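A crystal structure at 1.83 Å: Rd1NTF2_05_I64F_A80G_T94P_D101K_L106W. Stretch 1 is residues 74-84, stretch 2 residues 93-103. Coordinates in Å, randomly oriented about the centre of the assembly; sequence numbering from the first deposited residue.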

ATOM      1  N   ASN A  74      -0.211  14.861 -12.747  1.00 36.15           N
ATOM      2  CA  ASN A  74      -1.648  15.158 -12.866  1.00 38.76           C
ATOM      3  C   ASN A  74      -2.502  14.348 -11.891  1.00 38.87           C
ATOM      4  O   ASN A  74      -3.559  13.816 -12.249  1.00 37.57           O
ATOM      5  CB  ASN A  74      -2.106  14.928 -14.310  1.00 52.64           C
ATOM      6  CG  ASN A  74      -3.493  15.486 -14.589  1.00 61.82           C
ATOM      7  OD1 ASN A  74      -3.677  16.702 -14.690  1.00 65.78           O
ATOM      8  ND2 ASN A  74      -4.470  14.597 -14.730  1.00 62.38           N
ATOM      9  N   GLY A  75      -2.060  14.265 -10.640  1.00 38.81           N
ATOM     10  CA  GLY A  75      -2.816  13.571  -9.618  1.00 39.83           C
ATOM     11  C   GLY A  75      -2.918  12.071  -9.778  1.00 45.89           C
ATOM     12  O   GLY A  75      -3.825  11.460  -9.211  1.00 42.37           O
ATOM     13  N   ARG A  76      -1.992  11.459 -10.525  1.00 38.81           N
ATOM     14  CA  ARG A  76      -1.935  10.018 -10.738  1.00 34.68           C
ATOM     15  C   ARG A  76      -0.538   9.583 -10.355  1.00 32.82           C
ATOM     16  O   ARG A  76       0.440  10.113 -10.902  1.00 32.32           O
ATOM     17  CB  ARG A  76      -2.208   9.655 -12.203  1.00 50.46           C
ATOM     18  CG  ARG A  76      -2.024   8.176 -12.546  1.00 52.15           C
ATOM     19  CD  ARG A  76      -2.287   7.905 -14.034  1.00 55.04           C
ATOM     20  N   LEU A  77      -0.427   8.653  -9.421  1.00 37.36           N
ATOM     21  CA  LEU A  77       0.884   8.246  -8.939  1.00 36.58           C
ATOM     22  C   LEU A  77       1.022   6.736  -9.034  1.00 33.41           C
ATOM     23  O   LEU A  77       0.202   5.994  -8.493  1.00 37.72           O
ATOM     24  CB  LEU A  77       1.102   8.740  -7.509  1.00 37.44           C
ATOM     25  CG  LEU A  77       2.510   8.558  -6.946  1.00 33.97           C
ATOM     26  CD1 LEU A  77       2.685   9.543  -5.818  1.00 38.97           C
ATOM     27  CD2 LEU A  77       2.696   7.162  -6.468  1.00 37.76           C
ATOM     28  N   ARG A  78       2.089   6.280  -9.694  1.00 31.63           N
ATOM     29  CA  ARG A  78       2.411   4.861  -9.747  1.00 31.83           C
ATOM     30  C   ARG A  78       3.789   4.645  -9.128  1.00 31.10           C
ATOM     31  O   ARG A  78       4.721   5.407  -9.403  1.00 30.67           O
ATOM     32  CB  ARG A  78       2.364   4.366 -11.194  1.00 56.63           C
ATOM     33  CG  ARG A  78       2.849   2.936 -11.395  1.00 56.98           C
ATOM     34  CD  ARG A  78       2.583   2.470 -12.830  1.00 57.89           C
ATOM     35  NE  ARG A  78       1.156   2.566 -13.130  1.00 58.65           N
ATOM     36  CZ  ARG A  78       0.614   2.412 -14.333  1.00 59.54           C
ATOM     37  NH1 ARG A  78       1.376   2.147 -15.389  1.00 59.79           N
ATOM     38  NH2 ARG A  78      -0.702   2.535 -14.473  1.00 60.27           N
ATOM     39  N   MET A  79       3.904   3.645  -8.260  1.00 32.61           N
ATOM     40  CA  MET A  79       5.200   3.301  -7.690  1.00 35.92           C
ATOM     41  C   MET A  79       5.364   1.788  -7.656  1.00 39.09           C
ATOM     42  O   MET A  79       4.407   1.041  -7.518  1.00 35.55           O
ATOM     43  CB  MET A  79       5.402   3.912  -6.303  1.00 33.86           C
ATOM     44  CG  MET A  79       4.395   3.494  -5.271  1.00 40.51           C
ATOM     45  SD  MET A  79       4.682   4.168  -3.607  1.00 45.70           S
ATOM     46  CE  MET A  79       4.913   5.904  -4.019  1.00 45.88           C
ATOM     47  N   GLN A  80       6.607   1.353  -7.841  1.00 30.74           N
ATOM     48  CA  GLN A  80       6.990  -0.045  -7.938  1.00 37.58           C
ATOM     49  C   GLN A  80       8.200  -0.193  -7.026  1.00 32.68           C
ATOM     50  O   GLN A  80       9.089   0.672  -7.017  1.00 34.80           O
ATOM     51  CB  GLN A  80       7.328  -0.433  -9.388  1.00 40.23           C
ATOM     52  CG  GLN A  80       7.201  -1.921  -9.744  1.00 48.40           C
ATOM     53  CD  GLN A  80       8.201  -2.830  -9.029  1.00 56.03           C
ATOM     54  OE1 GLN A  80       9.275  -2.394  -8.595  1.00 55.70           O
ATOM     55  NE2 GLN A  80       7.845  -4.108  -8.905  1.00 53.91           N
ATOM     56  N   GLY A  81       8.213  -1.246  -6.226  1.00 32.48           N
ATOM     57  CA  GLY A  81       9.295  -1.391  -5.289  1.00 31.97           C
ATOM     58  C   GLY A  81       9.297  -2.769  -4.685  1.00 33.36           C
ATOM     59  O   GLY A  81       8.568  -3.666  -5.116  1.00 34.85           O
ATOM     60  N   GLU A  82      10.149  -2.926  -3.686  1.00 30.57           N
ATOM     61  CA  GLU A  82      10.318  -4.190  -3.001  1.00 30.93           C
ATOM     62  C   GLU A  82       9.806  -4.047  -1.575  1.00 30.86           C
ATOM     63  O   GLU A  82      10.245  -3.160  -0.837  1.00 29.85           O
ATOM     64  CB  GLU A  82      11.781  -4.611  -3.026  1.00 39.07           C
ATOM     65  CG  GLU A  82      12.038  -5.877  -2.289  1.00 45.75           C
ATOM     66  CD  GLU A  82      13.366  -6.474  -2.705  1.00 47.11           C
ATOM     67  OE1 GLU A  82      13.444  -7.065  -3.810  1.00 45.56           O
ATOM     68  OE2 GLU A  82      14.323  -6.306  -1.934  1.00 43.06           O
ATOM     69  N   VAL A  83       8.896  -4.923  -1.200  1.00 32.87           N
ATOM     70  CA  VAL A  83       8.481  -5.054   0.183  1.00 32.80           C
ATOM     71  C   VAL A  83       9.422  -6.041   0.849  1.00 33.01           C
ATOM     72  O   VAL A  83       9.650  -7.137   0.332  1.00 34.30           O
ATOM     73  CB  VAL A  83       7.025  -5.523   0.286  1.00 34.45           C
ATOM     74  CG1 VAL A  83       6.656  -5.772   1.762  1.00 39.91           C
ATOM     75  CG2 VAL A  83       6.116  -4.489  -0.333  1.00 36.53           C
ATOM     76  N   ARG A  84       9.961  -5.657   1.993  1.00 34.37           N
ATOM     77  CA  ARG A  84      10.716  -6.577   2.828  1.00 42.55           C
ATOM     78  C   ARG A  84       9.871  -6.943   4.036  1.00 41.55           C
ATOM     79  O   ARG A  84       9.543  -6.068   4.840  1.00 39.25           O
ATOM     80  CB  ARG A  84      12.047  -5.985   3.285  1.00 62.08           C
ATOM     81  CG  ARG A  84      12.754  -6.883   4.295  1.00 62.37           C
ATOM     82  CD  ARG A  84      14.215  -6.495   4.466  1.00 61.86           C
ATOM     83  NE  ARG A  84      14.357  -5.176   5.075  1.00 61.01           N
ATOM     84  CZ  ARG A  84      15.529  -4.597   5.327  1.00 60.57           C
ATOM     85  NH1 ARG A  84      16.654  -5.221   5.013  1.00 60.86           N
ATOM     86  NH2 ARG A  84      15.572  -3.393   5.885  1.00 59.96           N
TER
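Stretch 2, residues 93-103: RVPLEMVFRKH

Stretch 2 is extended throughout: all of it, Arg-93 to His-103, belongs to a β-strand that begins earlier in the chain and runs antiparallel to strand 76-84, with 144° between their N-to-C directions and 4.5 Å between their axes at closest approach. The register pairs Arg-84 with Arg-93 at one end and Arg-76 with Arg-101 at the other. Hydrogen-bonded pairs alternate with non-hydrogen-bonded ones: Leu-77 N to Phe-100 O is 2.9 Å and Phe-100 N to Leu-77 O 2.7 Å, and the same reciprocal pattern joins Met-79 with Met-98, Gly-81 with Leu-96 and Val-83 with Val-94. Beyond the strand, Lys-102 N donates to Gly-75 O at 2.9 Å; the positive phi of Gly-75 is one that glycine adopts readily. Pro-95, lacking an amide hydrogen, fits a non-hydrogen-bonded position opposite Glu-82.

One face is apolar. Leu-77 CD2 packs 3.9 Å from Phe-100 CD1, Met-79 SD lies 3.9 Å from Met-98 CE, and Val-83 CG2 reaches Leu-96 CB at 3.5 Å, diagonally across the pairs. Gly-81 adds no side chain here.

The other face carries mostly polar and charged residues, suited to its greater exposure. Glu-82 OE2 forms a salt bridge with Arg-93 NH1 at 3.6 Å, whereas that between Arg-78 NE and Glu-97 OE2, at 4.0 Å, is long and purely electrostatic.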

ATOM      1  N   ARG A  93      11.484 -10.910   0.380  1.00 41.28           N
ATOM      2  CA  ARG A  93      11.440  -9.715  -0.459  1.00 40.76           C
ATOM      3  C   ARG A  93      10.513 -10.009  -1.629  1.00 40.69           C
ATOM      4  O   ARG A  93      10.720 -10.981  -2.365  1.00 39.86           O
ATOM      5  CB  ARG A  93      12.841  -9.327  -0.942  1.00 42.97           C
ATOM      6  CG  ARG A  93      13.809  -9.011   0.200  1.00 44.91           C
ATOM      7  CD  ARG A  93      15.264  -8.869  -0.280  1.00 57.69           C
ATOM      8  NE  ARG A  93      16.179  -8.872   0.863  1.00 62.67           N
ATOM      9  CZ  ARG A  93      16.573  -7.782   1.518  1.00 63.91           C
ATOM     10  NH1 ARG A  93      16.152  -6.578   1.144  1.00 65.95           N
ATOM     11  NH2 ARG A  93      17.390  -7.898   2.555  1.00 62.15           N
ATOM     12  N   VAL A  94       9.491  -9.176  -1.792  1.00 33.93           N
ATOM     13  CA  VAL A  94       8.412  -9.429  -2.744  1.00 33.37           C
ATOM     14  C   VAL A  94       8.114  -8.141  -3.499  1.00 32.43           C
ATOM     15  O   VAL A  94       7.967  -7.088  -2.864  1.00 32.88           O
ATOM     16  CB  VAL A  94       7.138  -9.911  -2.027  1.00 34.39           C
ATOM     17  CG1 VAL A  94       6.022 -10.162  -3.040  1.00 36.11           C
ATOM     18  CG2 VAL A  94       7.407 -11.153  -1.201  1.00 40.49           C
ATOM     19  N   PRO A  95       8.006  -8.182  -4.825  1.00 28.87           N
ATOM     20  CA  PRO A  95       7.687  -6.958  -5.578  1.00 28.66           C
ATOM     21  C   PRO A  95       6.297  -6.436  -5.226  1.00 28.24           C
ATOM     22  O   PRO A  95       5.374  -7.205  -4.976  1.00 28.36           O
ATOM     23  CB  PRO A  95       7.761  -7.401  -7.041  1.00 33.41           C
ATOM     24  CG  PRO A  95       7.653  -8.900  -7.008  1.00 33.90           C
ATOM     25  CD  PRO A  95       8.207  -9.357  -5.698  1.00 32.94           C
ATOM     26  N   LEU A  96       6.170  -5.112  -5.200  1.00 28.61           N
ATOM     27  CA  LEU A  96       4.877  -4.462  -4.969  1.00 28.40           C
ATOM     28  C   LEU A  96       4.747  -3.300  -5.942  1.00 28.70           C
ATOM     29  O   LEU A  96       5.700  -2.536  -6.121  1.00 30.15           O
ATOM     30  CB  LEU A  96       4.758  -3.977  -3.521  1.00 28.27           C
ATOM     31  CG  LEU A  96       3.558  -3.068  -3.203  1.00 29.15           C
ATOM     32  CD1 LEU A  96       2.322  -3.924  -3.339  1.00 28.63           C
ATOM     33  CD2 LEU A  96       3.670  -2.471  -1.842  1.00 32.58           C
ATOM     34  N   GLU A  97       3.585  -3.185  -6.576  1.00 27.55           N
ATOM     35  CA  GLU A  97       3.234  -2.043  -7.403  1.00 27.59           C
ATOM     36  C   GLU A  97       1.927  -1.458  -6.848  1.00 27.57           C
ATOM     37  O   GLU A  97       1.011  -2.206  -6.498  1.00 27.89           O
ATOM     38  CB  GLU A  97       3.037  -2.425  -8.852  1.00 28.21           C
ATOM     39  CG  GLU A  97       2.711  -1.193  -9.731  1.00 38.35           C
ATOM     40  CD  GLU A  97       2.340  -1.527 -11.179  1.00 48.19           C
ATOM     41  OE1 GLU A  97       1.512  -2.444 -11.407  1.00 49.99           O
ATOM     42  OE2 GLU A  97       2.870  -0.848 -12.089  1.00 51.32           O
ATOM     43  N   MET A  98       1.865  -0.143  -6.739  1.00 28.61           N
ATOM     44  CA  MET A  98       0.652   0.531  -6.257  1.00 28.96           C
ATOM     45  C   MET A  98       0.367   1.730  -7.142  1.00 30.75           C
ATOM     46  O   MET A  98       1.287   2.392  -7.639  1.00 30.83           O
ATOM     47  CB  MET A  98       0.817   0.978  -4.813  1.00 28.18           C
ATOM     48  CG  MET A  98       0.937  -0.167  -3.830  1.00 28.97           C
ATOM     49  SD  MET A  98       0.938   0.417  -2.150  1.00 43.35           S
ATOM     50  CE  MET A  98       2.414   1.411  -2.116  1.00 46.19           C
ATOM     51  N   VAL A  99      -0.917   1.987  -7.371  1.00 28.17           N
ATOM     52  CA  VAL A  99      -1.367   3.126  -8.151  1.00 28.41           C
ATOM     53  C   VAL A  99      -2.286   3.954  -7.258  1.00 28.69           C
ATOM     54  O   VAL A  99      -3.187   3.405  -6.619  1.00 29.20           O
ATOM     55  CB  VAL A  99      -2.097   2.674  -9.428  1.00 31.72           C
ATOM     56  CG1 VAL A  99      -2.529   3.866 -10.276  1.00 31.52           C
ATOM     57  CG2 VAL A  99      -1.211   1.735 -10.233  1.00 34.43           C
ATOM     58  N   PHE A 100      -2.034   5.252  -7.202  1.00 28.57           N
ATOM     59  CA  PHE A 100      -2.756   6.192  -6.358  1.00 29.00           C
ATOM     60  C   PHE A 100      -3.426   7.247  -7.236  1.00 29.42           C
ATOM     61  O   PHE A 100      -2.935   7.604  -8.305  1.00 29.96           O
ATOM     62  CB  PHE A 100      -1.821   6.893  -5.335  1.00 28.76           C
ATOM     63  CG  PHE A 100      -1.208   5.974  -4.318  1.00 28.97           C
ATOM     64  CD1 PHE A 100      -0.096   5.201  -4.646  1.00 28.00           C
ATOM     65  CD2 PHE A 100      -1.706   5.911  -3.020  1.00 30.44           C
ATOM     66  CE1 PHE A 100       0.487   4.373  -3.706  1.00 31.02           C
ATOM     67  CE2 PHE A 100      -1.138   5.076  -2.085  1.00 30.68           C
ATOM     68  CZ  PHE A 100      -0.003   4.307  -2.438  1.00 33.12           C
ATOM     69  N   ARG A 101      -4.560   7.768  -6.773  1.00 32.29           N
ATOM     70  CA  ARG A 101      -5.246   8.850  -7.461  1.00 31.13           C
ATOM     71  C   ARG A 101      -5.612   9.900  -6.416  1.00 33.93           C
ATOM     72  O   ARG A 101      -6.120   9.567  -5.340  1.00 38.24           O
ATOM     73  CB  ARG A 101      -6.498   8.350  -8.196  1.00 44.07           C
ATOM     74  CG  ARG A 101      -7.134   9.355  -9.157  1.00 44.41           C
ATOM     75  CD  ARG A 101      -6.516   9.306 -10.554  1.00 43.98           C
ATOM     76  N   LYS A 102      -5.308  11.154  -6.711  1.00 31.26           N
ATOM     77  CA  LYS A 102      -5.518  12.242  -5.770  1.00 35.07           C
ATOM     78  C   LYS A 102      -6.947  12.756  -5.938  1.00 39.11           C
ATOM     79  O   LYS A 102      -7.355  13.125  -7.041  1.00 38.73           O
ATOM     80  CB  LYS A 102      -4.505  13.350  -6.011  1.00 51.53           C
ATOM     81  CG  LYS A 102      -4.394  14.349  -4.902  1.00 52.25           C
ATOM     82  CD  LYS A 102      -3.180  15.230  -5.159  1.00 51.95           C
ATOM     83  CE  LYS A 102      -2.919  16.146  -3.987  1.00 52.88           C
ATOM     84  NZ  LYS A 102      -1.735  17.019  -4.205  1.00 52.89           N
ATOM     85  N   HIS A 103      -7.703  12.764  -4.853  1.00 42.73           N
ATOM     86  CA  HIS A 103      -9.041  13.354  -4.857  1.00 43.71           C
ATOM     87  C   HIS A 103      -9.116  14.314  -3.690  1.00 44.64           C
ATOM     88  O   HIS A 103      -8.842  13.914  -2.549  1.00 42.12           O
ATOM     89  CB  HIS A 103     -10.117  12.285  -4.731  1.00 44.65           C
ATOM     90  CG  HIS A 103     -10.120  11.304  -5.853  1.00 46.49           C
ATOM     91  ND1 HIS A 103      -9.709   9.995  -5.694  1.00 49.90           N
ATOM     92  CD2 HIS A 103     -10.471  11.437  -7.154  1.00 49.10           C
ATOM     93  CE1 HIS A 103      -9.826   9.362  -6.846  1.00 51.64           C
ATOM     94  NE2 HIS A 103     -10.287  10.215  -7.747  1.00 50.98           N
TER